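PDB 7KR6: glycoside hydrolase family 16 protein from Bacteroides ovatus, which probably hydrolyses O-glycosidic bonds as an endo-glucanase acting on mixed-linkage beta-glucans, and is bound here by a fluorinated glucoside inhibitor. Local coordinates for residues G58-A70 with N237-I250. The protein carries 1 engineered substitution. Sequence-based numbering, arbitrary orientation.
With BGC (beta-D-glucopyranose), chain C; BGC (beta-D-glucopyranose), chain B; G2F (2-deoxy-2-fluoro-alpha-D-glucopyranose), chain D.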
loop_
_atom_site.group_PDB
_atom_site.type_symbol
_atom_site.label_atom_id
_atom_site.label_comp_id
_atom_site.label_asym_id
_atom_site.label_seq_id
_atom_site.Cartn_x
_atom_site.Cartn_y
_atom_site.Cartn_z
ATOM N N GLY A 58 13.476 -14.013 9.336
ATOM C CA GLY A 58 13.882 -12.687 8.838
ATOM C C GLY A 58 14.430 -12.697 7.422
ATOM O O GLY A 58 14.926 -11.665 7.012
ATOM N N TRP A 59 14.343 -13.825 6.710
ATOM C CA TRP A 59 14.857 -13.920 5.317
ATOM C C TRP A 59 14.202 -12.840 4.441
ATOM O O TRP A 59 14.923 -12.076 3.790
ATOM C CB TRP A 59 14.633 -15.321 4.770
ATOM C CG TRP A 59 14.921 -15.426 3.301
ATOM C CD1 TRP A 59 16.101 -15.120 2.692
ATOM C CD2 TRP A 59 14.008 -15.807 2.254
ATOM N NE1 TRP A 59 16.008 -15.347 1.346
ATOM C CE2 TRP A 59 14.733 -15.751 1.042
ATOM C CE3 TRP A 59 12.667 -16.210 2.214
ATOM C CZ2 TRP A 59 14.144 -16.031 -0.196
ATOM C CZ3 TRP A 59 12.092 -16.515 0.996
ATOM C CH2 TRP A 59 12.821 -16.420 -0.194
ATOM N N THR A 60 12.886 -12.699 4.493
ATOM C CA THR A 60 12.175 -11.590 3.784
ATOM C C THR A 60 11.254 -10.813 4.706
ATOM O O THR A 60 10.711 -11.430 5.662
ATOM C CB THR A 60 11.350 -12.092 2.581
ATOM O OG1 THR A 60 10.383 -13.083 2.923
ATOM C CG2 THR A 60 12.252 -12.666 1.505
ATOM N N ASN A 61 11.049 -9.533 4.382
ATOM C CA ASN A 61 9.956 -8.683 4.920
ATOM C C ASN A 61 10.002 -8.591 6.444
ATOM O O ASN A 61 8.951 -8.341 7.036
ATOM C CB ASN A 61 8.588 -9.211 4.457
ATOM C CG ASN A 61 8.523 -9.262 2.938
ATOM O OD1 ASN A 61 8.920 -8.296 2.286
ATOM N ND2 ASN A 61 7.984 -10.341 2.395
ATOM N N GLN A 62 11.147 -8.819 7.083
ATOM C CA GLN A 62 11.228 -8.837 8.582
ATOM C C GLN A 62 10.272 -9.879 9.201
ATOM O O GLN A 62 9.891 -9.764 10.399
ATOM C CB GLN A 62 10.912 -7.456 9.155
ATOM C CG GLN A 62 11.929 -6.371 8.770
ATOM C CD GLN A 62 11.512 -5.010 9.282
ATOM O OE1 GLN A 62 11.780 -4.643 10.428
ATOM N NE2 GLN A 62 10.779 -4.255 8.476
ATOM N N GLU A 63 9.988 -10.946 8.489
ATOM C CA GLU A 63 9.111 -12.047 8.991
ATOM C C GLU A 63 9.786 -12.772 10.169
ATOM O O GLU A 63 11.049 -12.836 10.229
ATOM C CB GLU A 63 8.770 -13.043 7.891
ATOM C CG GLU A 63 7.971 -12.407 6.764
ATOM C CD GLU A 63 8.023 -13.094 5.422
ATOM O OE1 GLU A 63 8.440 -14.244 5.378
ATOM O OE2 GLU A 63 7.701 -12.408 4.409
ATOM N N LEU A 64 8.981 -13.282 11.090
ATOM C CA LEU A 64 9.469 -13.951 12.317
ATOM C C LEU A 64 9.703 -15.444 12.084
ATOM O O LEU A 64 10.498 -16.003 12.846
ATOM C CB LEU A 64 8.449 -13.726 13.443
ATOM C CG LEU A 64 8.227 -12.256 13.811
ATOM C CD1 LEU A 64 7.073 -12.075 14.792
ATOM C CD2 LEU A 64 9.494 -11.655 14.359
ATOM N N GLN A 65 8.970 -16.113 11.191
ATOM C CA GLN A 65 9.043 -17.590 11.080
ATOM C C GLN A 65 10.308 -17.996 10.334
ATOM O O GLN A 65 10.735 -17.299 9.400
ATOM C CB GLN A 65 7.850 -18.193 10.347
ATOM C CG GLN A 65 7.917 -18.098 8.821
ATOM C CD GLN A 65 7.864 -16.694 8.277
ATOM O OE1 GLN A 65 7.278 -15.797 8.896
ATOM N NE2 GLN A 65 8.433 -16.525 7.093
ATOM N N ALA A 66 10.823 -19.157 10.715
ATOM C CA ALA A 66 11.678 -19.969 9.829
ATOM C C ALA A 66 10.749 -20.816 8.970
ATOM O O ALA A 66 9.736 -21.328 9.453
ATOM C CB ALA A 66 12.581 -20.814 10.673
ATOM N N TYR A 67 11.095 -21.016 7.714
ATOM C CA TYR A 67 10.377 -22.013 6.904
ATOM C C TYR A 67 11.148 -23.339 6.949
ATOM O O TYR A 67 12.416 -23.288 6.831
ATOM C CB TYR A 67 10.238 -21.511 5.472
ATOM C CG TYR A 67 9.213 -20.402 5.279
ATOM C CD1 TYR A 67 7.892 -20.615 5.633
ATOM C CD2 TYR A 67 9.551 -19.190 4.704
ATOM C CE1 TYR A 67 6.916 -19.650 5.412
ATOM C CE2 TYR A 67 8.586 -18.227 4.461
ATOM C CZ TYR A 67 7.266 -18.464 4.808
ATOM O OH TYR A 67 6.303 -17.500 4.578
ATOM N N ASP A 68 10.446 -24.435 7.033
ATOM C CA ASP A 68 11.110 -25.763 6.933
ATOM C C ASP A 68 10.172 -26.809 6.381
ATOM O O ASP A 68 8.950 -26.600 6.265
ATOM C CB ASP A 68 11.823 -26.157 8.214
ATOM C CG ASP A 68 10.918 -26.467 9.376
ATOM O OD1 ASP A 68 9.794 -26.936 9.147
ATOM O OD2 ASP A 68 11.388 -26.281 10.507
ATOM N N ALA A 69 10.773 -27.919 5.967
ATOM C CA ALA A 69 10.005 -28.943 5.247
ATOM C C ALA A 69 9.009 -29.605 6.202
ATOM O O ALA A 69 7.975 -30.085 5.734
ATOM C CB ALA A 69 10.952 -29.927 4.608
ATOM N N ALA A 70 9.328 -29.695 7.494
ATOM C CA ALA A 70 8.450 -30.395 8.456
ATOM C C ALA A 70 7.108 -29.669 8.599
ATOM O O ALA A 70 6.153 -30.289 9.112
ATOM C CB ALA A 70 9.133 -30.511 9.796
ATOM N N ASN A 237 2.134 -19.787 1.102
ATOM C CA ASN A 237 2.938 -19.718 2.356
ATOM C C ASN A 237 2.066 -19.194 3.475
ATOM O O ASN A 237 1.021 -18.552 3.196
ATOM C CB ASN A 237 4.159 -18.813 2.235
ATOM C CG ASN A 237 3.763 -17.364 2.100
ATOM O OD1 ASN A 237 3.147 -16.964 1.090
ATOM N ND2 ASN A 237 3.857 -16.626 3.207
ATOM N N LEU A 238 2.482 -19.511 4.688
ATOM C CA LEU A 238 1.879 -18.924 5.913
ATOM C C LEU A 238 3.029 -18.249 6.650
ATOM O O LEU A 238 3.793 -18.907 7.393
ATOM C CB LEU A 238 1.137 -19.993 6.719
ATOM C CG LEU A 238 0.550 -19.531 8.059
ATOM C CD1 LEU A 238 -0.476 -18.429 7.859
ATOM C CD2 LEU A 238 -0.143 -20.701 8.700
ATOM N N ALA A 239 3.164 -16.934 6.454
ATOM C CA ALA A 239 4.186 -16.147 7.163
ATOM C C ALA A 239 3.612 -15.808 8.540
ATOM O O ALA A 239 2.372 -15.853 8.702
ATOM C CB ALA A 239 4.586 -14.915 6.391
ATOM N N VAL A 240 4.524 -15.579 9.483
ATOM C CA VAL A 240 4.178 -15.088 10.846
ATOM C C VAL A 240 4.938 -13.789 11.101
ATOM O O VAL A 240 6.217 -13.762 11.097
ATOM C CB VAL A 240 4.511 -16.162 11.893
ATOM C CG1 VAL A 240 4.026 -15.738 13.266
ATOM C CG2 VAL A 240 3.960 -17.520 11.502
ATOM N N GLY A 241 4.194 -12.699 11.355
ATOM C CA GLY A 241 4.798 -11.368 11.405
ATOM C C GLY A 241 5.350 -10.923 10.063
ATOM O O GLY A 241 5.136 -11.620 9.072
ATOM N N GLY A 242 6.112 -9.856 10.080
ATOM C CA GLY A 242 6.569 -9.168 8.873
ATOM C C GLY A 242 5.982 -7.772 8.794
ATOM O O GLY A 242 4.895 -7.504 9.344
ATOM N N ALA A 243 6.618 -6.918 8.007
ATOM C CA ALA A 243 6.238 -5.495 7.891
ATOM C C ALA A 243 4.770 -5.345 7.486
ATOM O O ALA A 243 4.104 -4.459 8.007
ATOM C CB ALA A 243 7.093 -4.780 6.911
ATOM N N PHE A 244 4.283 -6.197 6.584
ATOM C CA PHE A 244 2.885 -6.171 6.114
ATOM C C PHE A 244 1.912 -6.207 7.279
ATOM O O PHE A 244 0.861 -5.532 7.215
ATOM C CB PHE A 244 2.712 -7.350 5.172
ATOM C CG PHE A 244 1.332 -7.533 4.625
ATOM C CD1 PHE A 244 0.901 -6.779 3.544
ATOM C CD2 PHE A 244 0.525 -8.509 5.149
ATOM C CE1 PHE A 244 -0.355 -7.006 2.990
ATOM C CE2 PHE A 244 -0.709 -8.757 4.574
ATOM C CZ PHE A 244 -1.149 -7.995 3.506
ATOM N N THR A 245 2.239 -6.978 8.307
ATOM C CA THR A 245 1.324 -7.211 9.456
ATOM C C THR A 245 1.520 -6.101 10.511
ATOM O O THR A 245 0.657 -5.990 11.400
ATOM C CB THR A 245 1.595 -8.547 10.127
ATOM O OG1 THR A 245 2.830 -8.481 10.856
ATOM C CG2 THR A 245 1.635 -9.730 9.180
ATOM N N GLY A 246 2.592 -5.343 10.380
ATOM C CA GLY A 246 3.049 -4.345 11.353
ATOM C C GLY A 246 3.645 -4.951 12.607
ATOM O O GLY A 246 4.023 -4.156 13.504
ATOM N N ILE A 247 3.865 -6.259 12.646
ATOM C CA ILE A 247 4.483 -6.954 13.794
ATOM C C ILE A 247 5.803 -7.559 13.361
ATOM O O ILE A 247 5.772 -8.539 12.544
ATOM C CB ILE A 247 3.527 -8.028 14.297
ATOM C CG1 ILE A 247 2.259 -7.394 14.857
ATOM C CG2 ILE A 247 4.233 -8.937 15.283
ATOM C CD1 ILE A 247 1.105 -8.364 14.942
ATOM N N THR A 248 6.930 -7.016 13.850
ATOM C CA THR A 248 8.291 -7.435 13.462
ATOM C C THR A 248 9.084 -7.804 14.714
ATOM O O THR A 248 10.220 -8.097 14.584
ATOM C CB THR A 248 8.976 -6.368 12.601
ATOM O OG1 THR A 248 9.039 -5.128 13.313
ATOM C CG2 THR A 248 8.214 -6.132 11.310
ATOM N N ASP A 249 8.426 -7.896 15.872
ATOM C CA ASP A 249 9.065 -8.224 17.172
ATOM C C ASP A 249 8.165 -9.262 17.809
ATOM O O ASP A 249 6.938 -9.030 17.851
ATOM C CB ASP A 249 9.249 -6.939 17.980
ATOM C CG ASP A 249 9.572 -7.081 19.460
ATOM O OD1 ASP A 249 9.866 -8.229 19.929
ATOM O OD2 ASP A 249 9.527 -6.013 20.136
ATOM N N ILE A 250 8.734 -10.395 18.200
ATOM C CA ILE A 250 7.949 -11.487 18.814
ATOM C C ILE A 250 7.195 -10.960 20.041
ATOM O O ILE A 250 6.136 -11.533 20.347
ATOM C CB ILE A 250 8.826 -12.708 19.151
ATOM C CG1 ILE A 250 7.940 -13.941 19.376
ATOM C CG2 ILE A 250 9.796 -12.380 20.281
ATOM C CD1 ILE A 250 8.681 -15.250 19.369
HETATM C C2 BGC C . 9.925 -9.469 -0.534
HETATM C C3 BGC C . 11.241 -9.660 -1.332
HETATM C C4 BGC C . 11.462 -11.096 -1.752
HETATM C C5 BGC C . 10.247 -11.666 -2.512
HETATM C C6 BGC C . 10.344 -13.125 -2.882
HETATM C C1 BGC C . 8.849 -10.120 -1.362
HETATM O O2 BGC C . 9.645 -8.134 -0.233
HETATM O O3 BGC C . 12.268 -9.149 -0.474
HETATM O O4 BGC C . 12.657 -11.167 -2.578
HETATM O O5 BGC C . 9.072 -11.489 -1.660
HETATM O O6 BGC C . 10.503 -13.944 -1.697
HETATM C C2 BGC B . 14.525 -12.311 -3.381
HETATM C C3 BGC B . 15.765 -13.084 -2.938
HETATM C C4 BGC B . 16.422 -12.351 -1.808
HETATM C C5 BGC B . 15.407 -12.101 -0.685
HETATM C C6 BGC B . 16.042 -11.367 0.466
HETATM C C1 BGC B . 13.569 -12.103 -2.190
HETATM O O2 BGC B . 13.858 -13.057 -4.380
HETATM O O3 BGC B . 16.648 -13.052 -4.054
HETATM O O4 BGC B . 17.453 -13.192 -1.265
HETATM O O5 BGC B . 14.285 -11.374 -1.217
HETATM O O6 BGC B . 16.465 -10.050 0.153
HETATM C C1 G2F D . 4.495 -10.194 -2.674
HETATM C C2 G2F D . 5.682 -9.639 -1.964
HETATM C C3 G2F D . 6.494 -10.728 -1.295
HETATM C C4 G2F D . 5.593 -11.445 -0.322
HETATM C C5 G2F D . 4.423 -12.050 -1.160
HETATM C C6 G2F D . 3.421 -12.904 -0.419
HETATM O O3 G2F D . 7.638 -10.168 -0.659
HETATM O O4 G2F D . 6.396 -12.465 0.371
HETATM O O5 G2F D . 3.670 -11.033 -1.851
HETATM O O6 G2F D . 2.939 -12.185 0.777
HETATM F F2 G2F D . 6.423 -8.831 -2.879
HETATM O O HOH W 1 11.528 -9.231 12.367
#
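Two backbone hydrogen bonds tie residues 58-70 to residues 237-250, Leu64 N to Val240 O (2.8 Å) and Ala243 N to Asn61 O. Between them Glu63 CA lies 3.8 Å from Gly242 CA. The fold is the beta-sandwich of glycoside hydrolase family 16. Here a type I' turn, Thr60 to Glu63, packs mainly on the loop that follows strand 232-240, beside the glycan cleft.

Gln65 uses both ends of its amide. Its OE1 crosses to take the N-H of Val240 at 2.8 Å in a nearly straight bond (172°), with the donor above the carbonyl plane. A turn about CB-CG (chi2 -65°) brings the amide back toward Glu63. Within residues 58-70, Gln65 NE2 then donates in its own amide plane to Glu63 OE1. The other carboxylate oxygen, Glu63 OE2, receives Asn61 ND2 at 2.9 Å. Both carboxylate oxygens are thus held, and Ala239 CB packs beside the group.

Leu64 reaches across Gly241. Its CD1 lies 4.1 Å from Gly241 CA, and its CD2 meets Thr248 O. Gln62 CB rests on Thr248 CG2, and one water donates to both Gln62 O and Thr248 O.

Further along the two segments, Tyr67 OH accepts from Asn237 ND2 at 2.9 Å, the ring and amide planes 87° apart. Asn237 OD1 is hydrogen-bonded to NE1 of Trp130, which belongs to the glycan pocket.

Glu63 is a second-shell partner of Asn61, and Gln65 in turn holds Glu63. Asn61 OD1 accepts from O2 of the chain C glucose at 2.6 Å, and Asn61 ND2 also donates to O3 of the fluorinated sugar at 3.1 Å.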